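Local coordinates for protein uncharacterized HTH-type transcriptional regulator YybR (Bacillus subtilis, PDB 4A5N) that probably binds DNA as a redox-responsive transcriptional regulator of the MarR/DUF24 type, and is captured here in its reduced form, at residues R41-F45 and L57-L61; D67-R72 and Y84-G90. The protein carries 1 engineered substitution. All blocks are in the same frame, centred on the assembly; numbering follows the deposited sequence.

Contact 1 of 2, residues R41-F45 and L57-L61. With BME (beta-mercaptoethanol), chain F.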
ATOM      1  N   ARG B  41      22.567   6.550   4.370  1.00 29.68           N
ATOM      2  CA  ARG B  41      23.292   6.685   3.116  1.00 31.14           C
ATOM      3  C   ARG B  41      22.825   5.578   2.186  1.00 30.68           C
ATOM      4  O   ARG B  41      22.298   4.567   2.623  1.00 29.68           O
ATOM      5  CB  ARG B  41      24.816   6.625   3.325  1.00 32.53           C
ATOM      6  CG  ARG B  41      25.361   7.559   4.395  1.00 34.69           C
ATOM      7  CD  ARG B  41      26.853   7.378   4.569  1.00 35.79           C
ATOM      8  NE  ARG B  41      27.204   6.049   5.095  1.00 35.88           N
ATOM      9  CZ  ARG B  41      27.104   5.720   6.372  1.00 34.68           C
ATOM     10  NH1 ARG B  41      26.676   6.605   7.258  1.00 35.86           N
ATOM     11  NH2 ARG B  41      27.461   4.516   6.781  1.00 36.90           N
ATOM     12  N   PHE B  42      23.094   5.761   0.901  1.00 32.06           N
ATOM     13  CA  PHE B  42      22.689   4.848  -0.156  1.00 31.36           C
ATOM     14  C   PHE B  42      23.167   3.425   0.120  1.00 30.37           C
ATOM     15  O   PHE B  42      22.382   2.493   0.068  1.00 29.91           O
ATOM     16  CB  PHE B  42      23.299   5.376  -1.462  1.00 32.38           C
ATOM     17  CG  PHE B  42      22.795   4.730  -2.708  1.00 31.97           C
ATOM     18  CD1 PHE B  42      21.639   5.184  -3.318  1.00 31.57           C
ATOM     19  CD2 PHE B  42      23.553   3.731  -3.347  1.00 33.61           C
ATOM     20  CE1 PHE B  42      21.189   4.637  -4.491  1.00 33.30           C
ATOM     21  CE2 PHE B  42      23.108   3.183  -4.533  1.00 36.15           C
ATOM     22  CZ  PHE B  42      21.919   3.626  -5.104  1.00 35.41           C
ATOM     23  N   ASN B  43      24.432   3.284   0.470  1.00 30.55           N
ATOM     24  CA  ASN B  43      24.997   1.994   0.865  1.00 33.18           C
ATOM     25  C   ASN B  43      24.349   1.320   2.092  1.00 31.43           C
ATOM     26  O   ASN B  43      24.337   0.092   2.191  1.00 30.05           O
ATOM     27  CB  ASN B  43      26.517   2.114   1.036  1.00 35.60           C
ATOM     28  CG  ASN B  43      27.274   2.162  -0.301  1.00 38.53           C
ATOM     29  OD1 ASN B  43      28.484   2.407  -0.329  1.00 42.01           O
ATOM     30  ND2 ASN B  43      26.567   1.968  -1.395  1.00 36.96           N
ATOM     31  N   GLU B  44      23.782   2.106   3.010  1.00 29.50           N
ATOM     32  CA  GLU B  44      23.078   1.517   4.140  1.00 29.44           C
ATOM     33  C   GLU B  44      21.791   0.847   3.669  1.00 28.39           C
ATOM     34  O   GLU B  44      21.421  -0.197   4.194  1.00 29.60           O
ATOM     35  CB  GLU B  44      22.767   2.554   5.218  1.00 28.67           C
ATOM     36  CG  GLU B  44      24.013   3.158   5.830  1.00 29.93           C
ATOM     37  CD  GLU B  44      23.745   4.104   6.976  1.00 31.78           C
ATOM     38  OE1 GLU B  44      23.400   5.272   6.692  1.00 29.95           O
ATOM     39  OE2 GLU B  44      23.913   3.688   8.160  1.00 35.37           O
ATOM     40  N   PHE B  45      21.124   1.474   2.702  1.00 27.97           N
ATOM     41  CA  PHE B  45      19.910   0.936   2.104  1.00 27.92           C
ATOM     42  C   PHE B  45      20.205  -0.353   1.317  1.00 28.32           C
ATOM     43  O   PHE B  45      19.376  -1.262   1.365  1.00 29.29           O
ATOM     44  CB  PHE B  45      19.262   1.904   1.136  1.00 27.23           C
ATOM     45  CG  PHE B  45      18.589   3.089   1.776  1.00 25.77           C
ATOM     46  CD1 PHE B  45      17.637   2.931   2.774  1.00 26.00           C
ATOM     47  CD2 PHE B  45      18.842   4.354   1.302  1.00 25.91           C
ATOM     48  CE1 PHE B  45      16.990   4.050   3.300  1.00 23.95           C
ATOM     49  CE2 PHE B  45      18.191   5.468   1.815  1.00 25.02           C
ATOM     50  CZ  PHE B  45      17.264   5.303   2.802  1.00 24.83           C
ATOM     51  N   LEU B  57      17.142   1.296  -6.638  1.00 32.17           N
ATOM     52  CA  LEU B  57      17.200   2.074  -5.386  1.00 29.47           C
ATOM     53  C   LEU B  57      17.215   3.581  -5.669  1.00 30.14           C
ATOM     54  O   LEU B  57      16.488   4.380  -5.001  1.00 29.04           O
ATOM     55  CB  LEU B  57      18.425   1.642  -4.567  1.00 29.31           C
ATOM     56  CG  LEU B  57      18.647   2.372  -3.225  1.00 27.01           C
ATOM     57  CD1 LEU B  57      17.425   2.158  -2.325  1.00 26.36           C
ATOM     58  CD2 LEU B  57      19.928   1.942  -2.507  1.00 26.77           C
ATOM     59  N   THR B  58      18.039   3.997  -6.635  1.00 31.45           N
ATOM     60  CA  THR B  58      18.125   5.416  -6.976  1.00 31.87           C
ATOM     61  C   THR B  58      16.760   5.927  -7.455  1.00 32.16           C
ATOM     62  O   THR B  58      16.360   6.988  -7.087  1.00 31.58           O
ATOM     63  CB  THR B  58      19.177   5.693  -8.089  1.00 34.02           C
ATOM     64  OG1 THR B  58      20.463   5.329  -7.614  1.00 33.80           O
ATOM     65  CG2 THR B  58      19.195   7.191  -8.497  1.00 34.95           C
ATOM     66  N   LEU B  59      16.069   5.150  -8.286  1.00 33.98           N
ATOM     67  CA  LEU B  59      14.769   5.531  -8.851  1.00 34.64           C
ATOM     68  C   LEU B  59      13.719   5.631  -7.768  1.00 33.39           C
ATOM     69  O   LEU B  59      12.981   6.637  -7.710  1.00 31.45           O
ATOM     70  CB  LEU B  59      14.335   4.537  -9.931  1.00 37.17           C
ATOM     71  CG  LEU B  59      13.017   4.676 -10.717  1.00 38.38           C
ATOM     72  CD1 LEU B  59      12.723   6.131 -11.109  1.00 40.22           C
ATOM     73  CD2 LEU B  59      13.113   3.784 -11.961  1.00 40.57           C
ATOM     74  N   GLN B  60      13.665   4.618  -6.890  1.00 31.98           N
ATOM     75  CA  GLN B  60      12.688   4.649  -5.790  1.00 32.28           C
ATOM     76  C   GLN B  60      12.921   5.855  -4.887  1.00 30.60           C
ATOM     77  O   GLN B  60      11.962   6.526  -4.447  1.00 29.49           O
ATOM     78  CB  GLN B  60      12.729   3.355  -4.941  1.00 32.51           C
ATOM     79  CG  GLN B  60      12.323   2.083  -5.683  1.00 36.44           C
ATOM     80  CD  GLN B  60      10.870   2.087  -6.107  1.00 38.10           C
ATOM     81  OE1 GLN B  60       9.963   2.101  -5.279  1.00 43.87           O
ATOM     82  NE2 GLN B  60      10.647   2.138  -7.399  1.00 39.64           N
ATOM     83  N   LEU B  61      14.187   6.134  -4.589  1.00 30.37           N
ATOM     84  CA  LEU B  61      14.504   7.285  -3.725  1.00 30.75           C
ATOM     85  C   LEU B  61      14.180   8.628  -4.424  1.00 31.42           C
ATOM     86  O   LEU B  61      13.744   9.553  -3.772  1.00 31.95           O
ATOM     87  CB  LEU B  61      15.973   7.237  -3.241  1.00 28.85           C
ATOM     88  CG  LEU B  61      16.343   6.178  -2.196  1.00 26.92           C
ATOM     89  CD1 LEU B  61      17.864   5.962  -2.133  1.00 26.98           C
ATOM     90  CD2 LEU B  61      15.779   6.526  -0.812  1.00 27.93           C
TER
HETATM   91  C1  BME F1118      29.495   3.375   2.340  1.00 54.74           C
HETATM   92  C2  BME F1118      30.011   2.924   3.660  1.00 51.78           C
HETATM   93  O1  BME F1118      28.616   4.488   2.604  1.00 54.30           O
HETATM   94  S2  BME F1118      28.550   2.908   4.719  1.00 57.06           S
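The F42 ring takes L57 CD2 over one face: this methyl stands 3.6 Å from the ring centroid, 12° off the normal, a CH-pi contact. T58 OG1 comes to the same ring obliquely, 3.3 Å from F42 CE1, while hydrogen-bonding to the carbonyl of Q54; L61 CD1, also oblique, lies 4.0 Å from F42 CD1. F45 is met obliquely by both leucines, with L61 CD2 3.7 Å from F45 CE2; L57 CD2 also packs on F45 CB. Away from the helix interface, the R41 guanidinium has beta-mercaptoethanol O1 at its edge, a bond from NE, and E44 OE1 off one face, near enough to NH1 for charge attraction only. E44 OE1 also accepts the R41 backbone N at 2.8 Å through its anti lone pair, tying down the helix start. With CG of F42 anti to the backbone N (chi1 -169°), its ring reaches helix 54-66. Cutting F42 back to an alanine would probably strip L57 CD2 of its aromatic surface and open a gap beside T58 and L61. L31 and M35 of helix 28-35 also pack on F45. Helices 42-48 and 54-66, joined by a short turn, form the helix-turn-helix of the HxlR family; the second is probably the recognition helix.

Contact 2 of 2, residues D67-R72 and Y84-G90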
ATOM      1  N   ASP B  67       8.055  13.423  -4.556  1.00 30.40           N
ATOM      2  CA  ASP B  67       6.763  13.517  -3.921  1.00 30.47           C
ATOM      3  C   ASP B  67       6.845  14.285  -2.595  1.00 30.26           C
ATOM      4  O   ASP B  67       5.838  14.419  -1.923  1.00 31.16           O
ATOM      5  CB  ASP B  67       6.187  12.110  -3.640  1.00 29.86           C
ATOM      6  CG  ASP B  67       5.685  11.399  -4.899  1.00 32.31           C
ATOM      7  OD1 ASP B  67       5.584  12.051  -5.959  1.00 34.44           O
ATOM      8  OD2 ASP B  67       5.357  10.198  -4.805  1.00 33.30           O
ATOM      9  N   GLY B  68       8.042  14.743  -2.219  1.00 30.83           N
ATOM     10  CA  GLY B  68       8.244  15.518  -0.993  1.00 31.65           C
ATOM     11  C   GLY B  68       8.352  14.751   0.311  1.00 28.94           C
ATOM     12  O   GLY B  68       8.295  15.346   1.379  1.00 28.53           O
ATOM     13  N   ILE B  69       8.507  13.436   0.226  1.00 27.72           N
ATOM     14  CA  ILE B  69       8.573  12.526   1.391  1.00 27.88           C
ATOM     15  C   ILE B  69       9.981  12.320   1.937  1.00 27.03           C
ATOM     16  O   ILE B  69      10.199  12.116   3.156  1.00 27.61           O
ATOM     17  CB  ILE B  69       8.048  11.132   0.979  1.00 26.51           C
ATOM     18  CG1 ILE B  69       6.681  11.244   0.269  1.00 28.71           C
ATOM     19  CG2 ILE B  69       8.005  10.174   2.178  1.00 25.78           C
ATOM     20  CD1 ILE B  69       5.575  11.900   1.077  1.00 28.30           C
ATOM     21  N   VAL B  70      10.941  12.433   1.040  1.00 25.90           N
ATOM     22  CA  VAL B  70      12.333  12.289   1.372  1.00 26.33           C
ATOM     23  C   VAL B  70      13.151  13.503   0.953  1.00 27.56           C
ATOM     24  O   VAL B  70      12.899  14.132  -0.087  1.00 29.44           O
ATOM     25  CB  VAL B  70      12.896  10.992   0.754  1.00 27.15           C
ATOM     26  CG1 VAL B  70      14.427  10.943   0.821  1.00 28.94           C
ATOM     27  CG2 VAL B  70      12.290   9.801   1.476  1.00 24.73           C
ATOM     28  N   HIS B  71      14.099  13.857   1.827  1.00 27.26           N
ATOM     29  CA  HIS B  71      15.063  14.895   1.589  1.00 28.56           C
ATOM     30  C   HIS B  71      16.368  14.222   1.247  1.00 27.65           C
ATOM     31  O   HIS B  71      16.786  13.243   1.921  1.00 26.08           O
ATOM     32  CB  HIS B  71      15.217  15.812   2.823  1.00 31.21           C
ATOM     33  CG  HIS B  71      16.292  16.863   2.655  1.00 33.89           C
ATOM     34  ND1 HIS B  71      16.108  17.998   1.936  1.00 38.05           N
ATOM     35  CD2 HIS B  71      17.591  16.905   3.116  1.00 35.74           C
ATOM     36  CE1 HIS B  71      17.236  18.725   1.946  1.00 38.37           C
ATOM     37  NE2 HIS B  71      18.152  18.057   2.663  1.00 37.55           N
ATOM     38  N   ARG B  72      16.985  14.689   0.166  1.00 28.68           N
ATOM     39  CA  ARG B  72      18.340  14.247  -0.221  1.00 30.30           C
ATOM     40  C   ARG B  72      19.349  15.397  -0.005  1.00 32.86           C
ATOM     41  O   ARG B  72      19.366  16.390  -0.758  1.00 33.24           O
ATOM     42  CB  ARG B  72      18.341  13.822  -1.687  1.00 30.22           C
ATOM     43  CG  ARG B  72      19.641  13.244  -2.226  1.00 31.16           C
ATOM     44  CD  ARG B  72      19.493  12.887  -3.703  1.00 33.35           C
ATOM     45  NE  ARG B  72      20.609  12.062  -4.187  1.00 35.84           N
ATOM     46  CZ  ARG B  72      21.693  12.504  -4.838  1.00 36.58           C
ATOM     47  NH1 ARG B  72      21.847  13.776  -5.163  1.00 36.14           N
ATOM     48  NH2 ARG B  72      22.633  11.635  -5.190  1.00 38.06           N
ATOM     49  N   TYR B  84      19.844  10.569   2.961  1.00 28.13           N
ATOM     50  CA  TYR B  84      18.404  10.507   2.734  1.00 27.54           C
ATOM     51  C   TYR B  84      17.671  10.484   4.082  1.00 28.31           C
ATOM     52  O   TYR B  84      18.011   9.684   4.971  1.00 27.92           O
ATOM     53  CB  TYR B  84      18.064   9.237   1.961  1.00 26.44           C
ATOM     54  CG  TYR B  84      18.715   9.203   0.628  1.00 26.19           C
ATOM     55  CD1 TYR B  84      18.103   9.778  -0.478  1.00 26.73           C
ATOM     56  CD2 TYR B  84      19.960   8.611   0.465  1.00 27.50           C
ATOM     57  CE1 TYR B  84      18.727   9.772  -1.716  1.00 28.43           C
ATOM     58  CE2 TYR B  84      20.589   8.591  -0.776  1.00 28.40           C
ATOM     59  CZ  TYR B  84      19.959   9.184  -1.858  1.00 29.73           C
ATOM     60  OH  TYR B  84      20.540   9.170  -3.109  1.00 31.46           O
ATOM     61  N   SER B  85      16.664  11.341   4.216  1.00 27.54           N
ATOM     62  CA  SER B  85      15.890  11.419   5.443  1.00 27.05           C
ATOM     63  C   SER B  85      14.448  11.676   5.129  1.00 26.45           C
ATOM     64  O   SER B  85      14.107  12.056   3.972  1.00 27.69           O
ATOM     65  CB  SER B  85      16.439  12.540   6.301  1.00 26.69           C
ATOM     66  OG  SER B  85      16.541  13.749   5.560  1.00 28.95           O
ATOM     67  N   LEU B  86      13.593  11.525   6.143  1.00 24.57           N
ATOM     68  CA  LEU B  86      12.197  11.848   5.990  1.00 24.40           C
ATOM     69  C   LEU B  86      12.040  13.345   6.183  1.00 24.44           C
ATOM     70  O   LEU B  86      12.622  13.936   7.045  1.00 26.72           O
ATOM     71  CB  LEU B  86      11.315  11.095   6.981  1.00 25.13           C
ATOM     72  CG  LEU B  86      11.304   9.579   6.985  1.00 25.72           C
ATOM     73  CD1 LEU B  86      10.344   9.081   8.063  1.00 28.24           C
ATOM     74  CD2 LEU B  86      10.908   9.079   5.585  1.00 24.67           C
ATOM     75  N   THR B  87      11.236  13.948   5.350  1.00 24.76           N
ATOM     76  CA  THR B  87      10.834  15.324   5.531  1.00 26.88           C
ATOM     77  C   THR B  87       9.746  15.327   6.605  1.00 26.38           C
ATOM     78  O   THR B  87       9.163  14.274   6.919  1.00 23.35           O
ATOM     79  CB  THR B  87      10.259  15.878   4.217  1.00 27.99           C
ATOM     80  OG1 THR B  87       9.077  15.151   3.855  1.00 25.04           O
ATOM     81  CG2 THR B  87      11.304  15.794   3.080  1.00 28.11           C
ATOM     82  N   GLU B  88       9.438  16.493   7.144  1.00 27.03           N
ATOM     83  CA  GLU B  88       8.288  16.632   8.011  1.00 30.50           C
ATOM     84  C   GLU B  88       6.984  16.132   7.352  1.00 27.45           C
ATOM     85  O   GLU B  88       6.180  15.487   7.989  1.00 26.63           O
ATOM     86  CB  GLU B  88       8.151  18.085   8.508  1.00 34.52           C
ATOM     87  CG  GLU B  88       9.235  18.455   9.522  1.00 42.63           C
ATOM     88  CD  GLU B  88       9.476  17.365  10.589  1.00 49.30           C
ATOM     89  OE1 GLU B  88       8.536  17.044  11.368  1.00 52.76           O
ATOM     90  OE2 GLU B  88      10.604  16.794  10.630  1.00 54.55           O
ATOM     91  N   PHE B  89       6.803  16.404   6.070  1.00 26.49           N
ATOM     92  CA  PHE B  89       5.656  15.925   5.338  1.00 26.82           C
ATOM     93  C   PHE B  89       5.692  14.382   5.282  1.00 26.42           C
ATOM     94  O   PHE B  89       4.718  13.680   5.596  1.00 26.20           O
ATOM     95  CB  PHE B  89       5.716  16.491   3.937  1.00 28.77           C
ATOM     96  CG  PHE B  89       4.559  16.113   3.081  1.00 30.31           C
ATOM     97  CD1 PHE B  89       3.249  16.339   3.506  1.00 33.01           C
ATOM     98  CD2 PHE B  89       4.762  15.529   1.838  1.00 32.59           C
ATOM     99  CE1 PHE B  89       2.168  15.988   2.707  1.00 35.66           C
ATOM    100  CE2 PHE B  89       3.680  15.192   1.034  1.00 34.77           C
ATOM    101  CZ  PHE B  89       2.387  15.419   1.460  1.00 33.83           C
ATOM    102  N   GLY B  90       6.847  13.862   4.920  1.00 25.51           N
ATOM    103  CA  GLY B  90       7.097  12.412   5.011  1.00 24.87           C
ATOM    104  C   GLY B  90       6.672  11.732   6.314  1.00 25.28           C
ATOM    105  O   GLY B  90       6.057  10.667   6.284  1.00 27.16           O
TER
HETATM  106  O   HOH W   1      18.872  14.048   4.536  1.00 29.15           O
HETATM  107  O   HOH W   2      22.930   8.686  -3.886  1.00 47.20           O
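R72 runs alongside the Y84 ring, pointing the same way, its CG 3.6 Å from Y84 CE1. Its extended chain carries NE to Y84 OH, 3.1 Å away and in the guanidinium plane, in a nearly straight bond (164°); guanidinium and ring planes stand 58° apart. A water accepts from R72 NH2 and lies 2.6 Å from Y84 OH at the edge of the tyrosine ring, bridging the two. V70 CG1 meets that ring at its edge. Between the strands, H71 and S85 form an antiparallel hydrogen-bonded pair, flanked by the non-hydrogen-bonded pairs V70-L86 and R72-Y84; H71 NE2 turns to E73.

Past the strand ends T87 takes over. Its OG1, between the backbone N and the carbonyl carbon (chi1 63°), donates to G68 O at 2.6 Å and accepts from G90 N at 2.8 Å, so one hydroxyl N-caps the next helix and grips the Schellman turn that ends helix 54-66. T87 N reaches I69 O at 3.0 Å from above the carbonyl plane. G68 has positive phi, which favours glycine, and F89 presents its ring edge to the D67 and G68 carbonyls while I69 CD1 packs obliquely at 3.8 Å from F89 CD2. D67 forms a salt bridge with R115 of the second subunit. Backbone bonds thus set the register of the hairpin, while the T87 hydroxyl, donor and acceptor at once, couples its base to two helix ends, and the buried Y84 probably steadies the exposed R72 chain through its ring and hydroxyl.

From the N terminus, the chain passes through helices 15-23 and 28-35 before contact 1 closes a short loop, bringing helix 42-48 against helix 54-66 across the turn between them. Helix 54-66 ends in the turn 67-69, where contact 2 opens, and strand 70-75 follows; the chain doubles back, and the contact closes along strand 81-86, completing the wing of a winged helix-turn-helix, and into the start of helix 88-91, with the long helix 94-115 beyond. The two loops follow in series, neither enclosing nor crossing the other. Y84 joins them: its CB lies 3.8 Å from F45 CE2 and its CZ 3.9 Å from L61 CD1, so the hairpin packs against both helices of contact 1.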